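Local structure of succinylglutamate desuccinylase/aspartoacylase (Ruegeria sp. TM1040, 3NA6) at residues N231-H235 / F236-Q240; A159-L162 / E163-L167; G108-N111 / R112-P115; G120-T123 / Q124-D128. The protein probably hydrolyses the amide bond of an N-acylated amino acid such as succinylglutamate or acetylaspartate, probably by a metal-dependent mechanism. All coordinates share one frame; numbering follows the deposited sequence. Where two conformers were deposited one is given.

Interaction 1 of 4, residues N231-H235 / F236-Q240. With CA (calcium ion), chain C.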
# COMPACT_ATOMS: atom_id res chain seq x y z
N ASN A 231 10.78 37.48 -21.48
CA ASN A 231 10.53 38.87 -21.12
C ASN A 231 11.21 39.31 -19.82
O ASN A 231 11.86 40.37 -19.81
CB ASN A 231 9.05 39.17 -20.99
CG ASN A 231 8.33 39.34 -22.35
OD1 ASN A 231 8.95 39.40 -23.40
ND2 ASN A 231 7.02 39.39 -22.29
N VAL A 232 11.03 38.56 -18.72
CA VAL A 232 11.64 39.00 -17.46
C VAL A 232 13.17 38.94 -17.54
O VAL A 232 13.85 39.81 -16.98
CB VAL A 232 11.09 38.28 -16.20
CG1 VAL A 232 9.57 38.51 -16.09
CG2 VAL A 232 11.43 36.80 -16.21
N LEU A 233 13.70 37.94 -18.23
CA LEU A 233 15.15 37.87 -18.41
C LEU A 233 15.73 39.05 -19.22
O LEU A 233 16.86 39.51 -18.95
CB LEU A 233 15.58 36.51 -18.98
CG LEU A 233 15.40 35.29 -18.05
CD1 LEU A 233 15.85 33.99 -18.75
CD2 LEU A 233 16.12 35.48 -16.72
N ILE A 234 14.97 39.56 -20.19
CA ILE A 234 15.31 40.82 -20.88
C ILE A 234 15.20 42.02 -19.90
O ILE A 234 16.10 42.85 -19.84
CB ILE A 234 14.43 41.06 -22.13
CG1 ILE A 234 14.74 40.01 -23.21
CG2 ILE A 234 14.69 42.49 -22.72
CD1 ILE A 234 13.70 39.93 -24.41
N HIS A 235 14.10 42.09 -19.15
CA HIS A 235 13.87 43.14 -18.14
C HIS A 235 15.04 43.20 -17.14
O HIS A 235 15.50 44.30 -16.76
CB HIS A 235 12.54 42.84 -17.41
CG HIS A 235 12.16 43.83 -16.33
ND1 HIS A 235 11.59 45.06 -16.60
CD2 HIS A 235 12.26 43.75 -14.98
CE1 HIS A 235 11.35 45.69 -15.46
NE2 HIS A 235 11.75 44.92 -14.46
N PHE A 236 15.55 42.02 -16.75
CA PHE A 236 16.66 41.93 -15.81
C PHE A 236 18.04 42.12 -16.47
O PHE A 236 19.07 42.07 -15.78
CB PHE A 236 16.65 40.58 -15.06
CG PHE A 236 15.42 40.35 -14.18
CD1 PHE A 236 14.91 41.37 -13.38
CD2 PHE A 236 14.84 39.09 -14.12
CE1 PHE A 236 13.81 41.13 -12.55
CE2 PHE A 236 13.74 38.87 -13.27
CZ PHE A 236 13.22 39.90 -12.51
N GLY A 237 18.05 42.30 -17.78
CA GLY A 237 19.27 42.57 -18.51
C GLY A 237 20.15 41.36 -18.75
O GLY A 237 21.30 41.49 -19.15
N ILE A 238 19.63 40.16 -18.54
CA ILE A 238 20.45 38.96 -18.67
C ILE A 238 20.45 38.41 -20.10
O ILE A 238 21.47 37.88 -20.58
CB ILE A 238 20.01 37.86 -17.67
CG1 ILE A 238 20.04 38.42 -16.23
CG2 ILE A 238 20.90 36.63 -17.81
CD1 ILE A 238 19.55 37.47 -15.08
N LEU A 239 19.27 38.47 -20.74
CA LEU A 239 19.11 38.13 -22.17
C LEU A 239 18.84 39.43 -22.90
O LEU A 239 18.49 40.43 -22.27
CB LEU A 239 17.94 37.15 -22.40
CG LEU A 239 18.03 35.74 -21.82
CD1 LEU A 239 16.80 34.85 -22.17
CD2 LEU A 239 19.31 35.06 -22.32
N GLN A 240 19.06 39.46 -24.21
CA GLN A 240 18.86 40.69 -24.97
C GLN A 240 17.78 40.44 -26.00
O GLN A 240 17.45 39.28 -26.27
CB GLN A 240 20.18 41.16 -25.62
CG GLN A 240 21.27 41.53 -24.51
CD GLN A 240 22.16 40.33 -24.16
OE1 GLN A 240 22.74 39.72 -25.05
NE2 GLN A 240 22.25 39.98 -22.87
CA CA C . 22.81 43.03 -20.14
O HOH W 1 18.36 42.87 -21.75
O HOH W 2 21.25 43.68 -21.96
O HOH W 3 22.01 45.13 -18.95
O HOH W 4 25.01 43.91 -21.01
O HOH W 5 23.93 42.65 -17.80

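Interaction 2 of 4, residues A159-L162 / E163-L167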
# COMPACT_ATOMS: atom_id res chain seq x y z
N ALA A 159 2.63 39.80 -8.41
CA ALA A 159 3.58 40.61 -7.62
C ALA A 159 2.94 40.86 -6.25
O ALA A 159 1.70 41.00 -6.15
CB ALA A 159 3.80 41.98 -8.33
N HIS A 160 3.78 41.00 -5.22
CA HIS A 160 3.28 41.09 -3.86
C HIS A 160 3.28 42.50 -3.30
O HIS A 160 4.10 43.34 -3.67
CB HIS A 160 4.05 40.14 -2.95
CG HIS A 160 3.82 38.70 -3.27
ND1 HIS A 160 4.85 37.81 -3.50
CD2 HIS A 160 2.67 38.00 -3.45
CE1 HIS A 160 4.34 36.63 -3.80
NE2 HIS A 160 3.02 36.71 -3.77
N ILE A 161 2.31 42.74 -2.43
CA ILE A 161 2.26 43.92 -1.61
C ILE A 161 3.22 43.64 -0.47
O ILE A 161 3.09 42.63 0.25
CB ILE A 161 0.86 44.15 -1.05
CG1 ILE A 161 -0.13 44.46 -2.19
CG2 ILE A 161 0.88 45.30 -0.01
CD1 ILE A 161 0.20 45.77 -3.00
N LEU A 162 4.22 44.53 -0.35
CA LEU A 162 5.30 44.39 0.61
C LEU A 162 5.40 45.67 1.43
O LEU A 162 5.03 46.78 0.98
CB LEU A 162 6.62 44.15 -0.14
CG LEU A 162 6.69 42.94 -1.08
CD1 LEU A 162 7.90 43.04 -1.98
CD2 LEU A 162 6.73 41.61 -0.28
N GLU A 163 5.97 45.52 2.62
CA GLU A 163 6.33 46.67 3.44
C GLU A 163 7.36 47.58 2.78
O GLU A 163 7.28 48.79 2.92
CB GLU A 163 6.91 46.24 4.80
CG GLU A 163 5.94 45.47 5.71
CD GLU A 163 4.76 46.30 6.19
OE1 GLU A 163 4.83 47.56 6.13
OE2 GLU A 163 3.76 45.70 6.64
N ASP A 164 8.36 47.00 2.11
CA ASP A 164 9.34 47.80 1.34
C ASP A 164 8.70 48.22 0.01
O ASP A 164 8.66 47.42 -0.94
CB ASP A 164 10.61 46.99 1.09
CG ASP A 164 11.68 47.79 0.36
OD1 ASP A 164 11.32 48.82 -0.21
OD2 ASP A 164 12.88 47.35 0.33
N LYS A 165 8.20 49.46 -0.06
CA LYS A 165 7.45 49.94 -1.24
C LYS A 165 8.34 50.14 -2.46
O LYS A 165 7.85 50.14 -3.59
CB LYS A 165 6.64 51.19 -0.92
CG LYS A 165 5.60 51.00 0.23
CD LYS A 165 4.60 49.88 -0.13
CE LYS A 165 3.65 49.52 1.00
NZ LYS A 165 2.88 48.34 0.59
N VAL A 166 9.64 50.31 -2.26
CA VAL A 166 10.57 50.42 -3.38
C VAL A 166 10.70 49.04 -4.05
O VAL A 166 10.61 48.93 -5.28
CB VAL A 166 11.94 51.00 -2.93
CG1 VAL A 166 12.95 50.95 -4.09
CG2 VAL A 166 11.76 52.48 -2.39
N LEU A 167 10.88 47.99 -3.25
CA LEU A 167 10.93 46.62 -3.76
C LEU A 167 9.57 46.22 -4.36
O LEU A 167 9.51 45.53 -5.37
CB LEU A 167 11.32 45.66 -2.64
CG LEU A 167 11.41 44.16 -2.94
CD1 LEU A 167 12.41 43.93 -4.03
CD2 LEU A 167 11.78 43.40 -1.63

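Interaction 3 of 4, residues G108-N111 / R112-P115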
# COMPACT_ATOMS: atom_id res chain seq x y z
N GLY A 108 6.75 16.62 2.25
CA GLY A 108 7.08 18.03 2.35
C GLY A 108 6.50 18.88 1.23
O GLY A 108 6.66 18.57 0.04
N ASN A 109 5.83 19.95 1.62
CA ASN A 109 5.48 21.03 0.72
C ASN A 109 6.65 22.01 0.71
O ASN A 109 6.86 22.76 1.69
CB ASN A 109 4.20 21.74 1.16
CG ASN A 109 3.77 22.84 0.19
OD1 ASN A 109 4.53 23.22 -0.71
ND2 ASN A 109 2.54 23.34 0.35
N LEU A 110 7.40 21.99 -0.37
CA LEU A 110 8.66 22.73 -0.42
C LEU A 110 8.35 24.22 -0.28
O LEU A 110 9.11 24.94 0.39
CB LEU A 110 9.41 22.48 -1.73
CG LEU A 110 10.73 23.24 -1.97
CD1 LEU A 110 11.74 23.13 -0.79
CD2 LEU A 110 11.37 22.77 -3.25
N ASN A 111 7.22 24.65 -0.85
CA ASN A 111 6.86 26.05 -0.81
C ASN A 111 6.56 26.58 0.57
O ASN A 111 6.49 27.80 0.74
CB ASN A 111 5.68 26.37 -1.72
CG ASN A 111 5.61 27.85 -2.05
OD1 ASN A 111 6.63 28.51 -2.23
ND2 ASN A 111 4.39 28.39 -2.11
N ARG A 112 6.39 25.70 1.56
CA ARG A 112 6.22 26.14 2.95
C ARG A 112 7.33 25.61 3.87
O ARG A 112 7.17 25.60 5.08
CB ARG A 112 4.82 25.74 3.46
CG ARG A 112 3.71 25.98 2.42
CD ARG A 112 2.35 26.40 3.02
NE ARG A 112 1.26 26.35 2.05
CZ ARG A 112 0.14 25.65 2.19
NH1 ARG A 112 -0.07 24.93 3.29
NH2 ARG A 112 -0.78 25.68 1.24
N ALA A 113 8.47 25.19 3.29
CA ALA A 113 9.56 24.59 4.06
C ALA A 113 10.67 25.56 4.49
O ALA A 113 11.61 25.16 5.19
CB ALA A 113 10.16 23.38 3.29
N PHE A 114 10.57 26.82 4.11
CA PHE A 114 11.66 27.80 4.31
C PHE A 114 11.66 28.37 5.74
O PHE A 114 10.61 28.52 6.34
CB PHE A 114 11.61 28.87 3.22
CG PHE A 114 12.17 28.37 1.93
CD1 PHE A 114 11.41 27.55 1.11
CD2 PHE A 114 13.49 28.60 1.61
CE1 PHE A 114 11.95 27.00 -0.02
CE2 PHE A 114 14.04 28.06 0.45
CZ PHE A 114 13.25 27.26 -0.35
N PRO A 115 12.85 28.63 6.31
CA PRO A 115 14.17 28.58 5.70
C PRO A 115 14.81 27.17 5.64
O PRO A 115 15.89 27.02 5.11
CB PRO A 115 14.99 29.48 6.61
CG PRO A 115 14.38 29.25 7.96
CD PRO A 115 12.92 29.13 7.69

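Interaction 4 of 4, residues G120-T123 / Q124-D128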
# COMPACT_ATOMS: atom_id res chain seq x y z
N GLY A 120 17.62 18.38 8.44
CA GLY A 120 16.23 17.94 8.52
C GLY A 120 15.88 16.91 7.47
O GLY A 120 16.73 16.16 7.01
N THR A 121 14.61 16.92 7.06
CA THR A 121 14.12 16.05 5.99
C THR A 121 14.72 16.47 4.65
O THR A 121 15.32 17.53 4.55
CB THR A 121 12.56 16.11 5.90
OG1 THR A 121 12.12 17.42 5.50
CG2 THR A 121 11.95 15.72 7.24
N VAL A 122 14.61 15.61 3.64
CA VAL A 122 15.10 15.95 2.29
C VAL A 122 14.56 17.33 1.86
O VAL A 122 15.32 18.19 1.41
CB VAL A 122 14.77 14.84 1.27
CG1 VAL A 122 15.02 15.35 -0.12
CG2 VAL A 122 15.67 13.59 1.57
N THR A 123 13.26 17.55 2.01
CA THR A 123 12.63 18.81 1.57
C THR A 123 13.23 20.01 2.31
O THR A 123 13.47 21.06 1.74
CB THR A 123 11.10 18.73 1.74
OG1 THR A 123 10.58 17.65 0.90
CG2 THR A 123 10.41 20.05 1.31
N GLN A 124 13.48 19.85 3.61
CA GLN A 124 14.08 20.90 4.41
C GLN A 124 15.52 21.19 4.01
O GLN A 124 15.94 22.34 4.07
CB GLN A 124 14.04 20.53 5.89
CG GLN A 124 12.66 20.47 6.43
CD GLN A 124 12.62 20.16 7.88
OE1 GLN A 124 13.23 19.18 8.35
NE2 GLN A 124 11.95 21.01 8.63
N LYS A 125 16.27 20.15 3.67
CA LYS A 125 17.66 20.27 3.17
C LYS A 125 17.73 20.99 1.81
O LYS A 125 18.59 21.85 1.60
CB LYS A 125 18.34 18.90 3.09
CG LYS A 125 18.62 18.25 4.49
CD LYS A 125 18.95 16.78 4.33
CE LYS A 125 19.84 16.22 5.40
NZ LYS A 125 19.87 14.74 5.29
N ILE A 126 16.78 20.71 0.92
CA ILE A 126 16.62 21.47 -0.32
C ILE A 126 16.41 22.96 -0.00
O ILE A 126 17.12 23.83 -0.53
CB ILE A 126 15.49 20.92 -1.23
CG1 ILE A 126 15.82 19.50 -1.69
CG2 ILE A 126 15.29 21.78 -2.45
CD1 ILE A 126 14.66 18.77 -2.47
N ALA A 127 15.42 23.24 0.84
CA ALA A 127 15.12 24.62 1.22
C ALA A 127 16.34 25.32 1.83
O ALA A 127 16.67 26.45 1.46
CB ALA A 127 13.96 24.66 2.22
N ASP A 128 17.03 24.63 2.72
CA ASP A 128 18.20 25.21 3.36
C ASP A 128 19.32 25.56 2.36
O ASP A 128 20.01 26.56 2.52
CB ASP A 128 18.75 24.27 4.44
CG ASP A 128 19.99 24.82 5.09
OD1 ASP A 128 19.87 25.69 5.99
OD2 ASP A 128 21.08 24.41 4.65

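Interaction 1 of 4, residues N231-H235 / F236-Q240
Phe236 lays its ring back along the last helical turn, where CE2 comes within 4.0 Å of Val232 CB and the imidazole of His235 turns an edge toward its face. The aromatic pair is an offset edge-to-face one, with centroids 5.6 Å apart and planes at 65°, and His235 CD2 is the atom that leans on the phenyl ring. His235 reaches this place with CG anti to its backbone N (chi1 180°). With an alanine in place of Phe236, the His235 edge is likely to lose its partner and a gap to open between Val232 and Ala174 of helix 165-178, which the phenylalanine side chain also touches. Beyond Phe236 the helix 219-235 ends in a Schellman motif: Gly237, at positive phi, lets the chain reverse, and the two defining bonds run from Ile238 N to Leu233 O at 2.9 Å and from Gly237 N to Ile234 O, also at 2.9 Å. Leu239 N adds a second donor to Leu233 O at 3.2 Å, coming from above the carbonyl plane. Outside the polar turn, Leu233 CD1 meets Leu239 CD1 at 3.7 Å, and Leu233, with Ile238, packs on Ala52 of strand 51-55 and Leu85 of strand 83-88. The reversal also turns Gly237 O outward to the calcium ion at 2.4 Å, a site that four waters and Thr82 complete.

Interaction 2 of 4, residues A159-L162 / E163-L167
Lys165 and Leu162 meet at the turn where strand 156-160 hands over to helix 165-178, the first connection of a beta-alpha-beta unit that returns to the sheet as strand 182-186. The polar contacts come in two sets. In the first, the lysine doubles back on the loop: the bend at chi2 (-59°) turns its chain round, which brings NZ to Leu162 O with a separation of 2.7 Å, approaching from above the carbonyl plane. The same ammonium also bonds Gln168 OE1, and that amide oxygen in turn accepts from Leu162 N, so one glutamine side chain and one lysine together hold both backbone polar groups of Leu162. The second set caps the helix. Asp164 occupies the N-cap, and its OD1 takes Leu167 N at 3.2 Å in a nearly straight bond of 170°, met from above the carboxylate plane; a weak bond from Val166 N joins at the same oxygen. A carboxylate here would be expected to suit the positive end of the helix dipole.

The apolar contact is between two leucines. Leu162 sends CD1 over the branch of Leu167, 3.8 Å from its CG, and the two side chains lie across one another, with Leu167 continuing onto Val205 of strand 205-210 and Leu162 onto Glu200. Of a different kind is the meeting of a methyl with a charge at the edge of the turn, where Ile161 CG2 stands 3.7 Å from Lys165 NZ.

Interaction 3 of 4, residues G108-N111 / R112-P115
Leu110 O receives Ala113 N at 3.0 Å, while one residue earlier Asn109 O receives Arg112 N at the same length, the i to i+3 pairing of a 3-10 turn. Leu110 O also lies at the edge of the Phe114 ring, near its plane, 3.5 Å from Phe114 CE1. The Leu110 side chain follows, with CD1 4.0 Å from Phe114 CE1.

The Asn109 amide lies across the exposed arginine. In one of the two conformers of Arg112, and so with some doubt, Asn109 ND2 sits over one face of the guanidinium, offset toward the rim. The other end of that amide is engaged away from the arginine: with CG anti to the Asn109 backbone N (chi1 -177°), OD1 accepts weakly from Asn111 N and hydrogen-bonds His59 NE2. His59, with Glu62 and His145, may form a metal site, here vacant, as expected of this family. Asn111 OD1 likewise bonds Asn58. If His59 does bind a metal, Asn109 would be a second-shell residue: its oxygen would help fix the rotation of the His59 imidazole, while the two bonds to OD1 probably restrict the turning of the Asn109 amide.

Interaction 4 of 4, residues G120-T123 / Q124-D128
Thr121 and Gln124 face each other across the first turn of helix 122-134, their side chains crossing at an angle, each reaching for the other's backbone. The glutamine chain, extended past CG, brings OE1 to Thr121 N at 2.9 Å, in the carbonyl plane and on a lone pair. In return Thr121 holds OG1 in the tight place between its own backbone N and carbonyl carbon (chi1 66°), from where it accepts a weak bond from Gln124 N at 3.4 Å. OG1 also packs on the glutamine chain, 3.2 Å from CG, and has a second, weak partner in Asp106. Gly120, having no side chain, lets Gln124 OE1 come to 3.3 Å from its CA. Were Gln124 an alanine, Thr121 N would probably lose its acceptor and Thr121 OG1 the methylene it packs against. On the neighbouring side the long Lys125 chain runs out past Gly120 O, its CE at 3.5 Å, while Lys125 N bonds Thr121 O. Facing inward, Val122 CG1 and Ile126 CD1 approach to 4.2 Å, both side chains on Leu25 of strand 17-26. Thr123 turns its hydroxyl to Asp106, which thus meets both threonines. The reciprocal bonds between the side chains and backbone amides of Thr121 and Gln124 make a capping box, the classic closure of a helix N-terminus.

The four contacts are all local turns, and three of them stand at helix ends. Interactions 2 and 4 start helices with side-chain caps, an aspartate in one and a threonine-glutamine pair in the other, whereas interaction 1 finishes a helix mainly by backbone bonds and adds a calcium ion. Interaction 2 lies at the surface; the others are partly buried. Interactions 3 and 4 are neighbours, with centres about 8 Å apart: Phe114 CE2 lies 3.2 Å from Ala127 O, and Leu110 packs on Thr123. Interaction 1 touches none of the rest, although His235 and Phe236 rest on helix 165-178, which interaction 2 opens. Interaction 3 reaches toward the possible metal site.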